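Local coordinates for protein nucleoside phosphorylase, putative (PDB 3BJE) that catalyses the phosphorolysis of uridine to uracil and ribose 1-phosphate, acting as a homodimer of the nucleoside phosphorylase superfamily, at residues 214-223 against 341-349. Sequence-based numbering, arbitrary orientation. Where two conformers were deposited one is given.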
loop_
_atom_site.group_PDB
_atom_site.type_symbol
_atom_site.label_atom_id
_atom_site.label_comp_id
_atom_site.label_asym_id
_atom_site.label_seq_id
_atom_site.Cartn_x
_atom_site.Cartn_y
_atom_site.Cartn_z
ATOM N N ASN A 214 -11.213 16.763 18.323
ATOM C CA ASN A 214 -10.467 18.019 18.273
ATOM C C ASN A 214 -9.942 18.314 16.872
ATOM O O ASN A 214 -9.912 19.464 16.437
ATOM C CB ASN A 214 -9.303 17.986 19.264
ATOM C CG ASN A 214 -8.580 19.309 19.355
ATOM O OD1 ASN A 214 -9.203 20.362 19.486
ATOM N ND2 ASN A 214 -7.248 19.263 19.304
ATOM N N ILE A 215 -9.542 17.264 16.160
ATOM C CA ILE A 215 -9.060 17.423 14.798
ATOM C C ILE A 215 -10.217 17.769 13.856
ATOM O O ILE A 215 -10.112 18.716 13.079
ATOM C CB ILE A 215 -8.338 16.174 14.317
ATOM C CG1 ILE A 215 -7.076 15.940 15.166
ATOM C CG2 ILE A 215 -7.990 16.285 12.835
ATOM C CD1 ILE A 215 -5.992 17.015 14.996
ATOM N N THR A 216 -11.313 17.011 13.925
ATOM C CA THR A 216 -12.469 17.269 13.072
ATOM C C THR A 216 -12.973 18.689 13.304
ATOM O O THR A 216 -13.235 19.416 12.347
ATOM C CB THR A 216 -13.623 16.274 13.331
ATOM O OG1 THR A 216 -13.158 14.930 13.128
ATOM C CG2 THR A 216 -14.780 16.514 12.383
ATOM N N LYS A 217 -13.090 19.087 14.571
ATOM C CA LYS A 217 -13.582 20.425 14.934
ATOM C C LYS A 217 -12.672 21.510 14.377
ATOM O O LYS A 217 -13.146 22.497 13.818
ATOM C CB LYS A 217 -13.687 20.570 16.457
ATOM C CG LYS A 217 -14.350 21.864 16.944
ATOM C CD LYS A 217 -14.061 22.102 18.425
ATOM C CE LYS A 217 -14.876 23.269 18.980
ATOM N NZ LYS A 217 -14.571 23.567 20.414
ATOM N N SER A 218 -11.363 21.321 14.544
ATOM C CA SER A 218 -10.367 22.274 14.056
ATOM C C SER A 218 -10.442 22.457 12.537
ATOM O O SER A 218 -10.423 23.589 12.041
ATOM C CB SER A 218 -8.960 21.837 14.470
ATOM O OG SER A 218 -8.796 21.884 15.878
ATOM N N ILE A 219 -10.541 21.350 11.806
ATOM C CA ILE A 219 -10.674 21.400 10.343
ATOM C C ILE A 219 -11.925 22.202 9.916
ATOM O O ILE A 219 -11.835 23.122 9.093
ATOM C CB ILE A 219 -10.685 20.001 9.717
ATOM C CG1 ILE A 219 -9.327 19.313 9.922
ATOM C CG2 ILE A 219 -10.994 20.106 8.220
ATOM C CD1 ILE A 219 -9.332 17.795 9.660
ATOM N N CYS A 220 -13.067 21.876 10.517
ATOM C CA CYS A 220 -14.329 22.547 10.187
ATOM C C CYS A 220 -14.281 24.035 10.490
ATOM O O CYS A 220 -14.731 24.855 9.683
ATOM C CB CYS A 220 -15.494 21.901 10.936
ATOM S SG CYS A 220 -15.779 20.205 10.404
ATOM N N ALA A 221 -13.748 24.378 11.659
ATOM C CA ALA A 221 -13.564 25.773 12.026
ATOM C C ALA A 221 -12.672 26.495 11.022
ATOM O O ALA A 221 -12.939 27.640 10.668
ATOM C CB ALA A 221 -13.005 25.889 13.434
ATOM N N ALA A 222 -11.619 25.829 10.558
ATOM C CA ALA A 222 -10.724 26.432 9.576
ATOM C C ALA A 222 -11.431 26.657 8.232
ATOM O O ALA A 222 -11.207 27.675 7.577
ATOM C CB ALA A 222 -9.458 25.600 9.409
ATOM N N CYS A 223 -12.291 25.716 7.838
ATOM C CA CYS A 223 -13.099 25.871 6.621
ATOM C C CYS A 223 -14.015 27.072 6.737
ATOM O O CYS A 223 -14.084 27.904 5.832
ATOM C CB CYS A 223 -13.961 24.641 6.365
ATOM S SG CYS A 223 -13.027 23.182 5.834
ATOM N N ILE A 341 -6.238 25.821 4.677
ATOM C CA ILE A 341 -7.221 25.418 5.676
ATOM C C ILE A 341 -6.637 24.373 6.644
ATOM O O ILE A 341 -6.839 24.470 7.856
ATOM C CB ILE A 341 -8.504 24.864 4.990
ATOM C CG1 ILE A 341 -9.327 26.016 4.408
ATOM C CG2 ILE A 341 -9.332 24.018 5.950
ATOM C CD1 ILE A 341 -10.359 25.588 3.379
ATOM N N ILE A 342 -5.953 23.366 6.105
ATOM C CA ILE A 342 -5.387 22.304 6.950
ATOM C C ILE A 342 -4.211 22.796 7.806
ATOM O O ILE A 342 -4.074 22.380 8.955
ATOM C CB ILE A 342 -4.999 21.056 6.123
ATOM C CG1 ILE A 342 -6.259 20.426 5.521
ATOM C CG2 ILE A 342 -4.276 20.033 7.000
ATOM C CD1 ILE A 342 -7.255 19.981 6.568
ATOM N N LEU A 343 -3.378 23.684 7.266
ATOM C CA LEU A 343 -2.298 24.276 8.067
ATOM C C LEU A 343 -2.897 25.070 9.224
ATOM O O LEU A 343 -2.436 24.973 10.373
ATOM C CB LEU A 343 -1.385 25.144 7.200
ATOM C CG LEU A 343 -0.392 24.355 6.329
ATOM C CD1 LEU A 343 0.226 25.218 5.220
ATOM C CD2 LEU A 343 0.705 23.711 7.177
ATOM N N GLU A 344 -3.936 25.851 8.930
ATOM C CA GLU A 344 -4.619 26.614 9.964
ATOM C C GLU A 344 -5.186 25.687 11.032
ATOM O O GLU A 344 -5.045 25.948 12.223
ATOM C CB GLU A 344 -5.735 27.469 9.379
ATOM C CG GLU A 344 -5.227 28.636 8.534
ATOM C CD GLU A 344 -4.651 29.786 9.347
ATOM O OE1 GLU A 344 -5.105 30.013 10.489
ATOM O OE2 GLU A 344 -3.753 30.469 8.820
ATOM N N ALA A 345 -5.834 24.609 10.602
ATOM C CA ALA A 345 -6.470 23.694 11.542
ATOM C C ALA A 345 -5.425 23.015 12.406
ATOM O O ALA A 345 -5.617 22.840 13.606
ATOM C CB ALA A 345 -7.328 22.638 10.789
ATOM N N LEU A 346 -4.310 22.663 11.776
ATOM C CA LEU A 346 -3.259 21.912 12.424
ATOM C C LEU A 346 -2.608 22.721 13.551
ATOM O O LEU A 346 -2.433 22.213 14.653
ATOM C CB LEU A 346 -2.211 21.510 11.387
ATOM C CG LEU A 346 -1.103 20.592 11.897
ATOM C CD1 LEU A 346 -1.673 19.265 12.424
ATOM C CD2 LEU A 346 -0.051 20.322 10.811
ATOM N N VAL A 347 -2.271 23.979 13.288
ATOM C CA VAL A 347 -1.616 24.805 14.316
ATOM C C VAL A 347 -2.582 25.307 15.382
ATOM O O VAL A 347 -2.149 25.782 16.429
ATOM C CB VAL A 347 -0.835 25.996 13.715
ATOM C CG1 VAL A 347 0.166 25.513 12.680
ATOM C CG2 VAL A 347 -1.778 27.056 13.120
ATOM N N SER A 348 -3.880 25.206 15.129
ATOM C CA SER A 348 -4.868 25.599 16.126
ATOM C C SER A 348 -5.394 24.416 16.945
ATOM O O SER A 348 -6.107 24.617 17.936
ATOM C CB SER A 348 -6.013 26.345 15.458
ATOM O OG SER A 348 -6.689 25.537 14.539
ATOM N N ALA A 349 -5.026 23.192 16.546
ATOM C CA ALA A 349 -5.458 21.993 17.246
ATOM C C ALA A 349 -4.792 21.897 18.605
ATOM O O ALA A 349 -5.347 21.323 19.530
ATOM C CB ALA A 349 -5.130 20.753 16.424
ATOM O OXT ALA A 349 -3.677 22.373 18.813
HETATM O O HOH W 1 -8.419 23.144 19.729
HETATM O O HOH W 2 -8.996 25.795 13.278
#
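A345 sets its CB against the backbone of 214-223, 3.5 Å from S218 O and 3.6 Å from I219 CA. The small A345, A222 and S218 let the two helical segments come close: their axes approach to 8.1 Å, and their directions differ by 133°. A222 CB lies 3.8 Å from I341 CG2 and also meets A345 CB. The same I341 branch reaches C223 SG. Next to this, CD1 of I342 slants across I219 and touches both CG1 and CG2. I215 CD1 meets the methyl of A349.

The C-terminal end is held by a polar link. The N214 side chain extends with CG anti to the backbone N (chi1 -174°). This brings ND2 within 2.8 Å of A349 O, a nearly straight hydrogen bond. The acceptor lies in the amide plane of N214, while ND2 sits tilted from the carboxylate plane. ND2 also bonds to Q308. N214 OD1 accepts a hydrogen bond from a water that also donates, over a long 3.3 Å, to S348 O. A second water joins S218 O to S348 OG. In the conformer given, S218 OG turns back along its own helix to N214 O (2.7 Å) and lies in van der Waals contact with A349 CA and CB.

The contact pairs helix 213-228 with the chain's last helix, 329-348, away from the active site. I215, I219, I342 and L346 all touch I144 of strand 142-151, so both helices pack on this strand. Strand 239-246 lies against helix 213-228 through T216, C220 and C223, and strand 86-92 meets L346 and V347 of the last helix.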